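Long-range contact in dicer Related Helicase (Caenorhabditis elegans, PDB 6M6Q), which probably hydrolyses ATP as an RNA-binding helicase of the RIG-I-like receptor family in RNA interference, this chain being its N-terminal domain: residues 32-40 and 117-128. Sequence-based numbering, arbitrary orientation. Where two conformers were deposited one is given.
Sequences LKWKFLDVC and RRFSECFLNTVL
Lys33 and Leu124 mark where helix 33-40 and helix 117-127 come together: their CA atoms lie 7.1 Å apart, nearer than any other pair. The segment axes approach to 11.1 Å at 108°, so the helices cross nearly perpendicularly. Leu124 is the knob, seated in a hole formed by Lys33, Trp34, Phe36 and Leu37. Its two methyls divide the work: CD1 lies 3.8 Å from Trp34 CZ3, whereas CD2 meets the edge of the Phe36 ring, 3.7 Å from CD2 of that ring. Phe36 swings its ring toward Phe123 because chi1 of 164° puts CG opposite the backbone N; their planes differ by 12°, but centroids 5.9 Å apart leave the rings barely overlapping. Leu128 extends this apolar patch, its CD1 3.6 Å from Lys33 CB. Beyond Phe123, where Leu37 packs, Ser120 OG is 3.5 Å from Leu37 CD2 and is hydrogen-bonded to Arg116 O of its own helix. Next to Ser120, Glu121 OE1 approaches the Trp34 edge and accepts from Arg117 NH1 in a salt bridge, which probably offsets its charge beside the indole. Phe52 and Phe55 pack around Phe123, while Ala137 touches Phe36 and Leu128. This is a single knob-into-hole contact between steeply crossed helices, joining helix 33-42 to the C-terminal end of the long helix 94-127 in the all-helical N-terminal domain of DRH-3.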
ATOM      1  N   LEU B  32       4.795  -7.994  13.786  1.00 49.57           N
ATOM      2  CA  LEU B  32       3.998  -8.828  14.751  1.00 54.05           C
ATOM      3  C   LEU B  32       2.487  -8.576  14.590  1.00 51.50           C
ATOM      4  O   LEU B  32       1.735  -8.975  15.492  1.00 54.67           O
ATOM      5  CB  LEU B  32       4.401  -8.491  16.199  1.00 53.88           C
ATOM      6  CG  LEU B  32       5.743  -9.018  16.683  1.00 53.80           C
ATOM      7  CD1 LEU B  32       6.159  -8.299  17.954  1.00 52.55           C
ATOM      8  CD2 LEU B  32       5.678 -10.510  16.916  1.00 60.29           C
ATOM      9  N   LYS B  33       2.053  -7.896  13.533  1.00 53.32           N
ATOM     10  CA  LYS B  33       0.632  -7.489  13.366  1.00 50.20           C
ATOM     11  C   LYS B  33      -0.292  -8.726  13.362  1.00 47.52           C
ATOM     12  O   LYS B  33      -1.409  -8.593  13.845  1.00 50.89           O
ATOM     13  CB  LYS B  33       0.462  -6.629  12.112  1.00 47.75           C
ATOM     14  CG  LYS B  33       0.522  -7.349  10.770  1.00 49.34           C
ATOM     15  CD  LYS B  33       0.138  -6.422   9.629  1.00 47.79           C
ATOM     16  CE  LYS B  33      -0.473  -7.132   8.461  1.00 47.53           C
ATOM     17  NZ  LYS B  33      -0.379  -6.307   7.238  1.00 58.52           N
ATOM     18  N   TRP B  34       0.147  -9.878  12.839  1.00 49.41           N
ATOM     19  CA  TRP B  34      -0.699 -11.108  12.769  1.00 46.41           C
ATOM     20  C   TRP B  34      -0.775 -11.752  14.148  1.00 48.24           C
ATOM     21  O   TRP B  34      -1.871 -12.293  14.491  1.00 48.01           O
ATOM     22  CB  TRP B  34      -0.201 -12.090  11.702  1.00 46.08           C
ATOM     23  CG  TRP B  34      -0.345 -11.572  10.299  1.00 47.19           C
ATOM     24  CD1 TRP B  34       0.636 -11.482   9.351  1.00 49.84           C
ATOM     25  CD2 TRP B  34      -1.537 -11.037   9.689  1.00 45.38           C
ATOM     26  NE1 TRP B  34       0.137 -10.933   8.198  1.00 50.52           N
ATOM     27  CE2 TRP B  34      -1.192 -10.647   8.378  1.00 47.56           C
ATOM     28  CE3 TRP B  34      -2.864 -10.866  10.113  1.00 48.04           C
ATOM     29  CZ2 TRP B  34      -2.120 -10.099   7.495  1.00 45.13           C
ATOM     30  CZ3 TRP B  34      -3.777 -10.311   9.243  1.00 47.71           C
ATOM     31  CH2 TRP B  34      -3.406  -9.926   7.954  1.00 46.11           C
ATOM     32  N   LYS B  35       0.309 -11.652  14.931  1.00 47.63           N
ATOM     33  CA  LYS B  35       0.370 -12.161  16.321  1.00 48.55           C
ATOM     34  C   LYS B  35      -0.470 -11.248  17.209  1.00 51.75           C
ATOM     35  O   LYS B  35      -1.118 -11.770  18.127  1.00 58.95           O
ATOM     36  CB  LYS B  35       1.817 -12.276  16.809  1.00 52.20           C
ATOM     37  CG  LYS B  35       1.997 -12.738  18.263  1.00 57.07           C
ATOM     38  CD  LYS B  35       1.342 -14.074  18.576  1.00 52.71           C
ATOM     39  CE  LYS B  35       1.484 -14.530  20.014  1.00 51.43           C
ATOM     40  NZ  LYS B  35       0.491 -15.593  20.319  1.00 60.18           N
ATOM     41  N   PHE B  36      -0.527  -9.953  16.891  1.00 52.85           N
ATOM     42  CA  PHE B  36      -1.344  -8.948  17.620  1.00 51.86           C
ATOM     43  C   PHE B  36      -2.823  -9.224  17.371  1.00 48.45           C
ATOM     44  O   PHE B  36      -3.583  -9.245  18.346  1.00 44.32           O
ATOM     45  CB  PHE B  36      -0.968  -7.531  17.201  1.00 52.11           C
ATOM     46  CG  PHE B  36      -1.973  -6.483  17.598  1.00 53.53           C
ATOM     47  CD1 PHE B  36      -2.197  -6.182  18.933  1.00 55.71           C
ATOM     48  CD2 PHE B  36      -2.682  -5.782  16.635  1.00 52.47           C
ATOM     49  CE1 PHE B  36      -3.127  -5.221  19.292  1.00 58.28           C
ATOM     50  CE2 PHE B  36      -3.602  -4.818  16.994  1.00 51.25           C
ATOM     51  CZ  PHE B  36      -3.821  -4.538  18.319  1.00 60.77           C
ATOM     52  N   LEU B  37      -3.202  -9.463  16.108  1.00 50.59           N
ATOM     53  CA  LEU B  37      -4.581  -9.899  15.720  1.00 51.84           C
ATOM     54  C   LEU B  37      -4.890 -11.186  16.453  1.00 44.54           C
ATOM     55  O   LEU B  37      -5.922 -11.216  17.096  1.00 42.30           O
ATOM     56  CB  LEU B  37      -4.695 -10.091  14.198  1.00 56.98           C
ATOM     57  CG  LEU B  37      -6.094 -10.435  13.647  1.00 58.98           C
ATOM     58  CD1 LEU B  37      -7.103  -9.284  13.836  1.00 54.12           C
ATOM     59  CD2 LEU B  37      -6.006 -10.815  12.171  1.00 57.26           C
ATOM     60  N   ASP B  38      -3.957 -12.153  16.439  1.00 49.63           N
ATOM     61  CA  ASP B  38      -4.115 -13.472  17.120  1.00 54.09           C
ATOM     62  C   ASP B  38      -4.477 -13.261  18.597  1.00 50.95           C
ATOM     63  O   ASP B  38      -5.388 -13.967  19.065  1.00 56.57           O
ATOM     64  CB  ASP B  38      -2.877 -14.362  16.981  1.00 55.88           C
ATOM     65  CG  ASP B  38      -3.109 -15.748  17.564  1.00 56.57           C
ATOM     66  OD1 ASP B  38      -2.611 -16.002  18.680  1.00 59.16           O
ATOM     67  OD2 ASP B  38      -3.886 -16.509  16.964  1.00 59.55           O
ATOM     68  N   VAL B  39      -3.789 -12.340  19.287  1.00 51.71           N
ATOM     69  CA  VAL B  39      -3.960 -12.039  20.747  1.00 54.99           C
ATOM     70  C   VAL B  39      -5.359 -11.437  20.975  1.00 54.83           C
ATOM     71  O   VAL B  39      -6.064 -11.893  21.896  1.00 55.04           O
ATOM     72  CB  VAL B  39      -2.837 -11.103  21.262  1.00 57.94           C
ATOM     73  CG1 VAL B  39      -3.180 -10.458  22.600  1.00 59.83           C
ATOM     74  CG2 VAL B  39      -1.495 -11.824  21.358  1.00 57.41           C
ATOM     75  N   CYS B  40      -5.767 -10.482  20.141  1.00 56.57           N
ATOM     76  CA  CYS B  40      -7.103  -9.836  20.214  1.00 64.73           C
ATOM     77  C   CYS B  40      -8.201 -10.896  20.008  1.00 62.84           C
ATOM     78  O   CYS B  40      -9.212 -10.818  20.697  1.00 71.18           O
ATOM     79  CB  CYS B  40      -7.244  -8.706  19.195  1.00 66.77           C
ATOM     80  SG  CYS B  40      -6.126  -7.306  19.474  1.00 64.94           S
ATOM     81  N   ARG B 117     -10.283 -11.808   6.141  1.00 55.97           N
ATOM     82  CA  ARG B 117      -9.070 -11.027   5.752  1.00 63.88           C
ATOM     83  C   ARG B 117      -9.413  -9.553   5.530  1.00 61.00           C
ATOM     84  O   ARG B 117      -8.638  -8.707   5.956  1.00 60.43           O
ATOM     85  CB  ARG B 117      -8.407 -11.577   4.498  1.00 57.77           C
ATOM     86  CG  ARG B 117      -6.987 -12.018   4.762  1.00 71.44           C
ATOM     87  CD  ARG B 117      -5.932 -11.059   4.278  1.00 69.76           C
ATOM     88  NE  ARG B 117      -5.049 -11.816   3.412  1.00 71.80           N
ATOM     89  CZ  ARG B 117      -3.818 -11.477   3.098  1.00 76.40           C
ATOM     90  NH1 ARG B 117      -3.283 -10.380   3.592  1.00 82.84           N
ATOM     91  NH2 ARG B 117      -3.116 -12.241   2.277  1.00 84.26           N
ATOM     92  N   ARG B 118     -10.501  -9.273   4.835  1.00 56.18           N
ATOM     93  CA  ARG B 118     -10.923  -7.896   4.513  1.00 57.66           C
ATOM     94  C   ARG B 118     -11.081  -7.083   5.818  1.00 58.94           C
ATOM     95  O   ARG B 118     -10.517  -5.956   5.907  1.00 52.50           O
ATOM     96  CB  ARG B 118     -12.216  -7.948   3.711  1.00 58.10           C
ATOM     97  CG  ARG B 118     -12.876  -6.604   3.500  1.00 61.36           C
ATOM     98  CD  ARG B 118     -14.073  -6.815   2.622  1.00 74.04           C
ATOM     99  NE  ARG B 118     -15.045  -5.758   2.763  1.00 89.13           N
ATOM    100  CZ  ARG B 118     -16.021  -5.528   1.899  1.00 94.93           C
ATOM    101  NH1 ARG B 118     -16.143  -6.290   0.820  1.00 94.65           N
ATOM    102  NH2 ARG B 118     -16.864  -4.533   2.105  1.00 92.99           N
ATOM    103  N   PHE B 119     -11.814  -7.619   6.782  1.00 51.53           N
ATOM    104  CA  PHE B 119     -12.186  -6.892   8.014  1.00 57.04           C
ATOM    105  C   PHE B 119     -11.016  -6.915   9.017  1.00 58.03           C
ATOM    106  O   PHE B 119     -10.894  -5.959   9.801  1.00 49.55           O
ATOM    107  CB  PHE B 119     -13.505  -7.438   8.556  1.00 60.75           C
ATOM    108  CG  PHE B 119     -14.691  -6.998   7.736  1.00 63.52           C
ATOM    109  CD1 PHE B 119     -15.226  -5.725   7.884  1.00 65.03           C
ATOM    110  CD2 PHE B 119     -15.213  -7.818   6.750  1.00 60.12           C
ATOM    111  CE1 PHE B 119     -16.295  -5.314   7.102  1.00 72.25           C
ATOM    112  CE2 PHE B 119     -16.274  -7.402   5.966  1.00 65.15           C
ATOM    113  CZ  PHE B 119     -16.808  -6.149   6.135  1.00 67.34           C
ATOM    114  N   SER B 120     -10.155  -7.938   8.965  1.00 56.25           N
ATOM    115  CA  SER B 120      -8.881  -7.993   9.737  1.00 55.65           C
ATOM    116  C   SER B 120      -7.978  -6.832   9.294  1.00 55.35           C
ATOM    117  O   SER B 120      -7.469  -6.110  10.164  1.00 54.09           O
ATOM    118  CB  SER B 120      -8.179  -9.310   9.563  1.00 56.31           C
ATOM    119  OG  SER B 120      -8.870 -10.347  10.222  1.00 61.72           O
ATOM    120  N   GLU B 121      -7.808  -6.671   7.978  1.00 55.34           N
ATOM    121  CA  GLU B 121      -6.977  -5.608   7.355  1.00 56.33           C
ATOM    122  C   GLU B 121      -7.597  -4.237   7.619  1.00 57.38           C
ATOM    123  O   GLU B 121      -6.837  -3.290   7.764  1.00 54.17           O
ATOM    124  CB  GLU B 121      -6.798  -5.866   5.861  1.00 58.21           C
ATOM    125  CG  GLU B 121      -5.918  -7.078   5.562  1.00 62.29           C
ATOM    126  CD  GLU B 121      -4.577  -6.779   4.930  1.00 66.43           C
ATOM    127  OE1 GLU B 121      -3.875  -7.737   4.591  1.00 77.34           O
ATOM    128  OE2 GLU B 121      -4.253  -5.590   4.750  1.00 77.89           O
ATOM    129  N   CYS B 122      -8.925  -4.142   7.721  1.00 64.42           N
ATOM    130  CA  CYS B 122      -9.620  -2.871   8.056  0.50 59.50           C
ATOM    131  C   CYS B 122      -9.292  -2.470   9.497  1.00 60.45           C
ATOM    132  O   CYS B 122      -9.103  -1.272   9.739  1.00 73.68           O
ATOM    133  CB  CYS B 122     -11.127  -2.969   7.875  0.50 58.20           C
ATOM    134  SG  CYS B 122     -11.988  -1.458   8.386  0.50 60.16           S
ATOM    135  N   PHE B 123      -9.205  -3.430  10.405  1.00 58.71           N
ATOM    136  CA  PHE B 123      -8.876  -3.164  11.830  1.00 58.91           C
ATOM    137  C   PHE B 123      -7.401  -2.759  11.936  1.00 59.90           C
ATOM    138  O   PHE B 123      -7.118  -1.642  12.411  1.00 59.26           O
ATOM    139  CB  PHE B 123      -9.195  -4.373  12.692  1.00 54.83           C
ATOM    140  CG  PHE B 123      -8.586  -4.355  14.067  1.00 54.96           C
ATOM    141  CD1 PHE B 123      -9.065  -3.504  15.044  1.00 58.70           C
ATOM    142  CD2 PHE B 123      -7.599  -5.251  14.406  1.00 57.53           C
ATOM    143  CE1 PHE B 123      -8.579  -3.564  16.337  1.00 63.01           C
ATOM    144  CE2 PHE B 123      -7.112  -5.314  15.701  1.00 60.56           C
ATOM    145  CZ  PHE B 123      -7.594  -4.458  16.663  1.00 65.04           C
ATOM    146  N   LEU B 124      -6.506  -3.632  11.464  1.00 56.10           N
ATOM    147  CA  LEU B 124      -5.037  -3.505  11.621  1.00 58.05           C
ATOM    148  C   LEU B 124      -4.546  -2.205  10.961  1.00 53.10           C
ATOM    149  O   LEU B 124      -3.739  -1.520  11.592  1.00 52.19           O
ATOM    150  CB  LEU B 124      -4.349  -4.743  11.026  1.00 55.68           C
ATOM    151  CG  LEU B 124      -4.538  -6.043  11.811  1.00 58.47           C
ATOM    152  CD1 LEU B 124      -3.621  -7.145  11.281  1.00 57.66           C
ATOM    153  CD2 LEU B 124      -4.288  -5.830  13.293  1.00 62.14           C
ATOM    154  N   ASN B 125      -5.028  -1.868   9.765  1.00 47.32           N
ATOM    155  CA  ASN B 125      -4.557  -0.677   9.004  1.00 52.24           C
ATOM    156  C   ASN B 125      -5.057   0.621   9.661  1.00 53.52           C
ATOM    157  O   ASN B 125      -4.512   1.660   9.328  1.00 54.02           O
ATOM    158  CB  ASN B 125      -4.992  -0.703   7.546  1.00 52.74           C
ATOM    159  CG  ASN B 125      -4.334  -1.809   6.755  1.00 57.25           C
ATOM    160  OD1 ASN B 125      -3.271  -2.318   7.129  1.00 59.10           O
ATOM    161  ND2 ASN B 125      -4.953  -2.181   5.653  1.00 56.60           N
ATOM    162  N   THR B 126      -6.102   0.557  10.485  1.00 49.36           N
ATOM    163  CA  THR B 126      -6.669   1.715  11.215  1.00 57.17           C
ATOM    164  C   THR B 126      -5.863   1.962  12.504  1.00 60.42           C
ATOM    165  O   THR B 126      -5.471   3.122  12.732  1.00 64.68           O
ATOM    166  CB  THR B 126      -8.166   1.517  11.500  1.00 62.10           C
ATOM    167  OG1 THR B 126      -8.856   1.302  10.272  1.00 61.80           O
ATOM    168  CG2 THR B 126      -8.793   2.707  12.181  1.00 63.88           C
ATOM    169  N   VAL B 127      -5.605   0.913  13.293  1.00 55.20           N
ATOM    170  CA  VAL B 127      -5.062   1.016  14.679  1.00 54.56           C
ATOM    171  C   VAL B 127      -3.525   1.077  14.661  1.00 55.36           C
ATOM    172  O   VAL B 127      -2.984   1.681  15.539  1.00 73.96           O
ATOM    173  CB  VAL B 127      -5.548  -0.131  15.582  1.00 51.60           C
ATOM    174  CG1 VAL B 127      -7.041  -0.185  15.664  1.00 49.98           C
ATOM    175  CG2 VAL B 127      -4.995  -1.466  15.148  1.00 59.15           C
ATOM    176  N   LEU B 128      -2.855   0.392  13.746  1.00 61.96           N
ATOM    177  CA  LEU B 128      -1.377   0.199  13.812  1.00 59.62           C
ATOM    178  C   LEU B 128      -0.652   1.277  12.984  1.00 59.12           C
ATOM    179  O   LEU B 128       0.548   1.181  12.842  1.00 69.26           O
ATOM    180  CB  LEU B 128      -1.018  -1.211  13.311  1.00 58.92           C
ATOM    181  CG  LEU B 128      -1.433  -2.378  14.213  1.00 60.37           C
ATOM    182  CD1 LEU B 128      -0.735  -3.652  13.782  1.00 60.72           C
ATOM    183  CD2 LEU B 128      -1.130  -2.104  15.679  1.00 60.53           C
TER